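Local structure of LEOA (Escherichia coli, 4AUR) at residues F329-M340 with I507-L518. The protein is a bacterial dynamin from enterotoxigenic strains, a GTPase with a long helical stalk, and is probably linked to release of the LT toxin. Sequence-based numbering, arbitrary orientation.
Sequences FEELNLMEKQLM and IKEPFEDIYDVL
An antiparallel helix-helix contact centred on Tyr515 joins helices 275-343 and 489-518 in the elongated dynamin-like helical domain, its centre about 60 Å from the centre of the chain. The local axes lie 10.5 Å apart, their directions 163° apart. Tyr515 packs as a knob into the hole formed by Phe329, Leu332, Asn333 and Glu336. Phe329 approaches one face of the Tyr515 ring, offset toward its rim, in an edge-to-face pair with ring centroids 5.3 Å apart and planes inclined at 62°. Next along the interface, Glu336 lies over Phe511: its CB stands 3.8 Å from the ring centroid, almost on the ring normal, a CH-pi contact. The extended Glu336 chain, its CG set opposite the backbone N (chi1 -165°), carries the carboxylate across the same ring, stacked at 17° to its plane. Leu332 meets Ile514 tip to tip, CD1 to CD1 at 3.7 Å. On the flank, Met335 and Ile514 also touch helix 368-408, so a third helix packs against this pair. The hydrogen bond across the interface is donated by Tyr515 OH, which reaches the anti side of Glu336 OE1 at 3.0 Å, 30° out of the carboxylate plane.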
ATOM      1  N   PHE A 329     -41.827  14.664  27.828  1.00 24.88           N
ATOM      2  CA  PHE A 329     -43.015  14.097  28.409  1.00 24.52           C
ATOM      3  C   PHE A 329     -43.083  14.312  29.927  1.00 25.87           C
ATOM      4  O   PHE A 329     -44.128  14.636  30.450  1.00 25.08           O
ATOM      5  CB  PHE A 329     -43.054  12.618  28.100  1.00 24.40           C
ATOM      6  CG  PHE A 329     -44.137  11.903  28.797  1.00 25.26           C
ATOM      7  CD1 PHE A 329     -45.422  11.916  28.281  1.00 26.83           C
ATOM      8  CD2 PHE A 329     -43.888  11.243  29.980  1.00 25.92           C
ATOM      9  CE1 PHE A 329     -46.437  11.250  28.926  1.00 27.69           C
ATOM     10  CE2 PHE A 329     -44.889  10.589  30.643  1.00 25.98           C
ATOM     11  CZ  PHE A 329     -46.165  10.595  30.122  1.00 27.17           C
ATOM     12  N   GLU A 330     -41.976  14.108  30.627  1.00 25.51           N
ATOM     13  CA  GLU A 330     -41.976  14.294  32.046  1.00 27.38           C
ATOM     14  C   GLU A 330     -42.377  15.733  32.341  1.00 30.13           C
ATOM     15  O   GLU A 330     -43.156  15.996  33.253  1.00 32.82           O
ATOM     16  CB  GLU A 330     -40.592  13.997  32.650  1.00 28.58           C
ATOM     17  CG  GLU A 330     -40.281  12.516  32.827  1.00 29.36           C
ATOM     18  CD  GLU A 330     -38.842  12.234  33.226  1.00 30.64           C
ATOM     19  OE1 GLU A 330     -38.289  12.938  34.093  1.00 35.30           O
ATOM     20  OE2 GLU A 330     -38.253  11.292  32.688  1.00 31.78           O
ATOM     21  N   GLU A 331     -41.840  16.669  31.569  1.00 31.87           N
ATOM     22  CA  GLU A 331     -42.046  18.093  31.848  1.00 32.35           C
ATOM     23  C   GLU A 331     -43.486  18.491  31.583  1.00 30.34           C
ATOM     24  O   GLU A 331     -44.057  19.234  32.354  1.00 30.77           O
ATOM     25  CB  GLU A 331     -41.077  18.954  31.028  1.00 32.57           C
ATOM     26  CG  GLU A 331     -41.456  20.416  30.860  1.00 33.76           C
ATOM     27  CD  GLU A 331     -40.366  21.215  30.155  1.00 34.87           C
ATOM     28  OE1 GLU A 331     -39.175  20.958  30.431  1.00 38.01           O
ATOM     29  OE2 GLU A 331     -40.686  22.098  29.333  1.00 31.80           O
ATOM     30  N   LEU A 332     -44.053  17.996  30.492  1.00 28.33           N
ATOM     31  CA  LEU A 332     -45.439  18.283  30.141  1.00 27.31           C
ATOM     32  C   LEU A 332     -46.437  17.644  31.103  1.00 27.56           C
ATOM     33  O   LEU A 332     -47.517  18.174  31.293  1.00 26.08           O
ATOM     34  CB  LEU A 332     -45.752  17.795  28.730  1.00 25.16           C
ATOM     35  CG  LEU A 332     -45.070  18.469  27.551  1.00 24.65           C
ATOM     36  CD1 LEU A 332     -45.394  17.744  26.259  1.00 24.92           C
ATOM     37  CD2 LEU A 332     -45.487  19.911  27.436  1.00 24.74           C
ATOM     38  N   ASN A 333     -46.078  16.507  31.679  1.00 28.54           N
ATOM     39  CA  ASN A 333     -46.941  15.808  32.602  1.00 31.70           C
ATOM     40  C   ASN A 333     -47.017  16.538  33.958  1.00 33.06           C
ATOM     41  O   ASN A 333     -48.082  16.647  34.550  1.00 31.90           O
ATOM     42  CB  ASN A 333     -46.480  14.361  32.779  1.00 33.52           C
ATOM     43  CG  ASN A 333     -47.630  13.405  33.076  1.00 40.09           C
ATOM     44  OD1 ASN A 333     -48.645  13.344  32.351  1.00 41.68           O
ATOM     45  ND2 ASN A 333     -47.469  12.626  34.137  1.00 43.96           N
ATOM     46  N   LEU A 334     -45.899  17.065  34.440  1.00 34.58           N
ATOM     47  CA  LEU A 334     -45.938  17.934  35.607  1.00 36.96           C
ATOM     48  C   LEU A 334     -46.802  19.169  35.367  1.00 36.16           C
ATOM     49  O   LEU A 334     -47.613  19.554  36.198  1.00 41.49           O
ATOM     50  CB  LEU A 334     -44.538  18.388  35.999  1.00 39.10           C
ATOM     51  CG  LEU A 334     -43.786  17.372  36.839  1.00 43.70           C
ATOM     52  CD1 LEU A 334     -42.291  17.666  36.804  1.00 46.32           C
ATOM     53  CD2 LEU A 334     -44.315  17.361  38.273  1.00 46.50           C
HETATM   54  N   MSE A 335     -46.628  19.792  34.222  1.00 35.00           N
HETATM   55  CA  MSE A 335     -47.320  21.015  33.940  1.00 34.78           C
HETATM   56  C   MSE A 335     -48.777  20.795  34.064  1.00 33.52           C
HETATM   57  O   MSE A 335     -49.453  21.589  34.658  1.00 31.99           O
HETATM   58  CB  MSE A 335     -46.960  21.455  32.548  1.00 38.35           C
HETATM   59  CG  MSE A 335     -47.092  22.961  32.428  1.00 41.00           C
HETATM   60 SE   MSE A 335     -46.738  23.348  30.551  0.84 47.53          SE
HETATM   61  CE  MSE A 335     -44.779  23.114  30.641  1.00 45.11           C
ATOM     62  N   GLU A 336     -49.253  19.674  33.532  1.00 36.06           N
ATOM     63  CA  GLU A 336     -50.673  19.319  33.546  1.00 33.62           C
ATOM     64  C   GLU A 336     -51.134  18.889  34.921  1.00 33.30           C
ATOM     65  O   GLU A 336     -52.226  19.224  35.309  1.00 33.84           O
ATOM     66  CB  GLU A 336     -50.957  18.210  32.529  1.00 34.15           C
ATOM     67  CG  GLU A 336     -52.429  17.990  32.189  1.00 35.28           C
ATOM     68  CD  GLU A 336     -52.681  16.758  31.318  1.00 36.63           C
ATOM     69  OE1 GLU A 336     -51.757  15.944  31.108  1.00 37.99           O
ATOM     70  OE2 GLU A 336     -53.817  16.594  30.824  1.00 39.38           O
ATOM     71  N   LYS A 337     -50.322  18.141  35.656  1.00 34.52           N
ATOM     72  CA  LYS A 337     -50.698  17.746  37.012  1.00 37.86           C
ATOM     73  C   LYS A 337     -50.820  19.001  37.893  1.00 37.74           C
ATOM     74  O   LYS A 337     -51.733  19.104  38.735  1.00 32.80           O
ATOM     75  CB  LYS A 337     -49.685  16.751  37.606  1.00 42.88           C
ATOM     76  CG  LYS A 337     -49.722  16.644  39.132  1.00 54.15           C
ATOM     77  CD  LYS A 337     -48.537  15.869  39.735  1.00 63.99           C
ATOM     78  CE  LYS A 337     -48.345  16.185  41.227  1.00 69.23           C
ATOM     79  NZ  LYS A 337     -47.324  15.318  41.900  1.00 70.26           N
ATOM     80  N   GLN A 338     -49.891  19.939  37.676  1.00 35.32           N
ATOM     81  CA  GLN A 338     -49.804  21.150  38.458  1.00 36.09           C
ATOM     82  C   GLN A 338     -51.057  21.990  38.262  1.00 34.18           C
ATOM     83  O   GLN A 338     -51.741  22.305  39.234  1.00 34.79           O
ATOM     84  CB  GLN A 338     -48.539  21.930  38.095  1.00 41.17           C
ATOM     85  CG  GLN A 338     -48.503  23.387  38.562  1.00 46.83           C
ATOM     86  CD  GLN A 338     -48.653  23.554  40.072  1.00 49.36           C
ATOM     87  OE1 GLN A 338     -49.490  24.338  40.540  1.00 52.57           O
ATOM     88  NE2 GLN A 338     -47.844  22.818  40.843  1.00 50.24           N
ATOM     89  N   LEU A 339     -51.355  22.342  37.015  1.00 30.92           N
ATOM     90  CA  LEU A 339     -52.595  23.047  36.662  1.00 29.04           C
ATOM     91  C   LEU A 339     -53.858  22.351  37.189  1.00 31.27           C
ATOM     92  O   LEU A 339     -54.800  23.009  37.656  1.00 31.10           O
ATOM     93  CB  LEU A 339     -52.713  23.219  35.146  1.00 27.45           C
ATOM     94  CG  LEU A 339     -51.842  24.269  34.454  1.00 26.12           C
ATOM     95  CD1 LEU A 339     -51.949  24.124  32.959  1.00 25.37           C
ATOM     96  CD2 LEU A 339     -52.228  25.678  34.838  1.00 26.13           C
HETATM   97  N   MSE A 340     -53.890  21.026  37.142  1.00 31.48           N
HETATM   98  CA  MSE A 340     -55.087  20.337  37.616  1.00 34.27           C
HETATM   99  C   MSE A 340     -55.219  20.459  39.137  1.00 32.79           C
HETATM  100  O   MSE A 340     -56.306  20.639  39.646  1.00 33.61           O
HETATM  101  CB  MSE A 340     -55.169  18.878  37.107  1.00 35.70           C
HETATM  102  CG  MSE A 340     -55.456  18.685  35.612  1.00 35.24           C
HETATM  103 SE   MSE A 340     -57.115  19.565  35.031  0.81 42.47          SE
HETATM  104  CE  MSE A 340     -58.383  18.116  35.473  1.00 44.36           C
ATOM    105  N   ILE A 507     -57.842  22.392  29.599  1.00 35.50           N
ATOM    106  CA  ILE A 507     -56.489  22.175  30.063  1.00 32.66           C
ATOM    107  C   ILE A 507     -55.892  20.917  29.454  1.00 33.75           C
ATOM    108  O   ILE A 507     -54.761  20.922  28.994  1.00 31.71           O
ATOM    109  CB  ILE A 507     -56.476  22.099  31.593  1.00 30.76           C
ATOM    110  CG1 ILE A 507     -56.533  23.512  32.155  1.00 30.04           C
ATOM    111  CG2 ILE A 507     -55.226  21.406  32.091  1.00 31.31           C
ATOM    112  CD1 ILE A 507     -56.731  23.587  33.645  1.00 30.38           C
ATOM    113  N   LYS A 508     -56.667  19.844  29.450  1.00 35.11           N
ATOM    114  CA  LYS A 508     -56.199  18.562  28.986  1.00 35.85           C
ATOM    115  C   LYS A 508     -55.980  18.536  27.496  1.00 35.97           C
ATOM    116  O   LYS A 508     -55.008  17.983  27.039  1.00 35.94           O
ATOM    117  CB  LYS A 508     -57.197  17.472  29.353  1.00 39.75           C
ATOM    118  CG  LYS A 508     -57.188  17.134  30.826  1.00 44.40           C
ATOM    119  CD  LYS A 508     -58.165  16.023  31.190  1.00 48.46           C
ATOM    120  CE  LYS A 508     -57.786  15.451  32.559  1.00 54.25           C
ATOM    121  NZ  LYS A 508     -58.921  14.850  33.320  1.00 54.80           N
ATOM    122  N   GLU A 509     -56.882  19.118  26.729  1.00 37.47           N
ATOM    123  CA  GLU A 509     -56.863  18.921  25.289  1.00 41.26           C
ATOM    124  C   GLU A 509     -55.462  19.046  24.691  1.00 40.71           C
ATOM    125  O   GLU A 509     -54.980  18.106  24.068  1.00 44.44           O
ATOM    126  CB  GLU A 509     -57.856  19.856  24.593  1.00 49.66           C
ATOM    127  CG  GLU A 509     -57.704  19.988  23.077  1.00 58.73           C
ATOM    128  CD  GLU A 509     -58.891  20.703  22.414  1.00 70.95           C
ATOM    129  OE1 GLU A 509     -59.476  21.646  23.030  1.00 71.07           O
ATOM    130  OE2 GLU A 509     -59.238  20.320  21.265  1.00 74.21           O
ATOM    131  N   PRO A 510     -54.794  20.191  24.877  1.00 35.43           N
ATOM    132  CA  PRO A 510     -53.532  20.374  24.183  1.00 34.35           C
ATOM    133  C   PRO A 510     -52.437  19.355  24.510  1.00 35.62           C
ATOM    134  O   PRO A 510     -51.560  19.090  23.670  1.00 35.54           O
ATOM    135  CB  PRO A 510     -53.105  21.782  24.589  1.00 35.97           C
ATOM    136  CG  PRO A 510     -54.005  22.183  25.706  1.00 36.28           C
ATOM    137  CD  PRO A 510     -55.266  21.441  25.475  1.00 36.30           C
ATOM    138  N   PHE A 511     -52.481  18.784  25.703  1.00 34.66           N
ATOM    139  CA  PHE A 511     -51.525  17.761  26.064  1.00 35.04           C
ATOM    140  C   PHE A 511     -51.898  16.443  25.391  1.00 37.54           C
ATOM    141  O   PHE A 511     -51.060  15.797  24.792  1.00 40.68           O
ATOM    142  CB  PHE A 511     -51.468  17.569  27.578  1.00 34.45           C
ATOM    143  CG  PHE A 511     -51.047  18.794  28.347  1.00 32.92           C
ATOM    144  CD1 PHE A 511     -49.723  19.085  28.545  1.00 32.32           C
ATOM    145  CD2 PHE A 511     -51.987  19.621  28.918  1.00 33.64           C
ATOM    146  CE1 PHE A 511     -49.335  20.198  29.266  1.00 31.16           C
ATOM    147  CE2 PHE A 511     -51.610  20.724  29.654  1.00 32.51           C
ATOM    148  CZ  PHE A 511     -50.278  21.019  29.822  1.00 31.71           C
ATOM    149  N   GLU A 512     -53.159  16.046  25.467  1.00 41.78           N
ATOM    150  CA  GLU A 512     -53.575  14.762  24.909  1.00 45.97           C
ATOM    151  C   GLU A 512     -52.967  14.554  23.531  1.00 45.19           C
ATOM    152  O   GLU A 512     -52.422  13.500  23.232  1.00 43.19           O
ATOM    153  CB  GLU A 512     -55.109  14.654  24.831  1.00 49.70           C
ATOM    154  CG  GLU A 512     -55.756  14.008  26.053  1.00 55.11           C
ATOM    155  CD  GLU A 512     -57.185  14.504  26.314  1.00 63.85           C
ATOM    156  OE1 GLU A 512     -57.825  15.018  25.366  1.00 61.06           O
ATOM    157  OE2 GLU A 512     -57.672  14.383  27.474  1.00 67.35           O
ATOM    158  N   ASP A 513     -53.046  15.582  22.704  1.00 47.30           N
ATOM    159  CA  ASP A 513     -52.633  15.482  21.324  1.00 50.42           C
ATOM    160  C   ASP A 513     -51.159  15.097  21.263  1.00 50.04           C
ATOM    161  O   ASP A 513     -50.784  14.068  20.692  1.00 53.57           O
ATOM    162  CB  ASP A 513     -52.892  16.808  20.610  1.00 54.67           C
ATOM    163  CG  ASP A 513     -54.359  17.269  20.725  1.00 60.21           C
ATOM    164  OD1 ASP A 513     -55.198  16.524  21.301  1.00 61.36           O
ATOM    165  OD2 ASP A 513     -54.671  18.383  20.237  1.00 64.44           O
ATOM    166  N   ILE A 514     -50.333  15.908  21.900  1.00 46.08           N
ATOM    167  CA  ILE A 514     -48.901  15.720  21.875  1.00 41.72           C
ATOM    168  C   ILE A 514     -48.421  14.481  22.619  1.00 38.79           C
ATOM    169  O   ILE A 514     -47.364  13.972  22.325  1.00 36.76           O
ATOM    170  CB  ILE A 514     -48.197  16.938  22.454  1.00 40.54           C
ATOM    171  CG1 ILE A 514     -46.713  16.835  22.235  1.00 41.73           C
ATOM    172  CG2 ILE A 514     -48.418  17.033  23.942  1.00 40.94           C
ATOM    173  CD1 ILE A 514     -46.041  18.121  22.621  1.00 44.39           C
ATOM    174  N   TYR A 515     -49.159  13.998  23.602  1.00 37.03           N
ATOM    175  CA  TYR A 515     -48.753  12.758  24.230  1.00 35.41           C
ATOM    176  C   TYR A 515     -48.907  11.598  23.238  1.00 35.37           C
ATOM    177  O   TYR A 515     -48.121  10.661  23.280  1.00 37.14           O
ATOM    178  CB  TYR A 515     -49.565  12.459  25.480  1.00 35.29           C
ATOM    179  CG  TYR A 515     -49.381  13.372  26.690  1.00 38.62           C
ATOM    180  CD1 TYR A 515     -48.230  14.134  26.893  1.00 38.28           C
ATOM    181  CD2 TYR A 515     -50.382  13.443  27.666  1.00 40.91           C
ATOM    182  CE1 TYR A 515     -48.096  14.934  28.013  1.00 36.50           C
ATOM    183  CE2 TYR A 515     -50.242  14.231  28.788  1.00 40.09           C
ATOM    184  CZ  TYR A 515     -49.098  14.972  28.960  1.00 38.78           C
ATOM    185  OH  TYR A 515     -48.991  15.749  30.097  1.00 39.43           O
ATOM    186  N   ASP A 516     -49.910  11.664  22.363  1.00 34.44           N
ATOM    187  CA  ASP A 516     -50.154  10.620  21.358  1.00 36.55           C
ATOM    188  C   ASP A 516     -48.997  10.523  20.369  1.00 35.22           C
ATOM    189  O   ASP A 516     -48.744   9.465  19.801  1.00 35.82           O
ATOM    190  CB  ASP A 516     -51.444  10.890  20.557  1.00 39.25           C
ATOM    191  CG  ASP A 516     -52.721  10.800  21.408  1.00 43.68           C
ATOM    192  OD1 ASP A 516     -52.803   9.914  22.285  1.00 47.52           O
ATOM    193  OD2 ASP A 516     -53.649  11.614  21.196  1.00 45.15           O
ATOM    194  N   VAL A 517     -48.314  11.644  20.153  1.00 33.70           N
ATOM    195  CA  VAL A 517     -47.196  11.712  19.231  1.00 31.18           C
ATOM    196  C   VAL A 517     -45.940  11.157  19.869  1.00 30.62           C
ATOM    197  O   VAL A 517     -45.167  10.464  19.222  1.00 32.26           O
ATOM    198  CB  VAL A 517     -46.953  13.151  18.806  1.00 30.63           C
ATOM    199  CG1 VAL A 517     -45.774  13.247  17.860  1.00 30.18           C
ATOM    200  CG2 VAL A 517     -48.213  13.686  18.148  1.00 31.91           C
ATOM    201  N   LEU A 518     -45.748  11.463  21.144  1.00 29.71           N
ATOM    202  CA  LEU A 518     -44.578  11.038  21.882  1.00 27.78           C
ATOM    203  C   LEU A 518     -44.709   9.610  22.325  1.00 28.83           C
ATOM    204  O   LEU A 518     -43.731   9.005  22.721  1.00 30.90           O
ATOM    205  CB  LEU A 518     -44.372  11.908  23.119  1.00 26.33           C
ATOM    206  CG  LEU A 518     -44.068  13.392  22.942  1.00 25.70           C
ATOM    207  CD1 LEU A 518     -43.866  14.029  24.306  1.00 25.68           C
ATOM    208  CD2 LEU A 518     -42.856  13.651  22.068  1.00 25.58           C
TER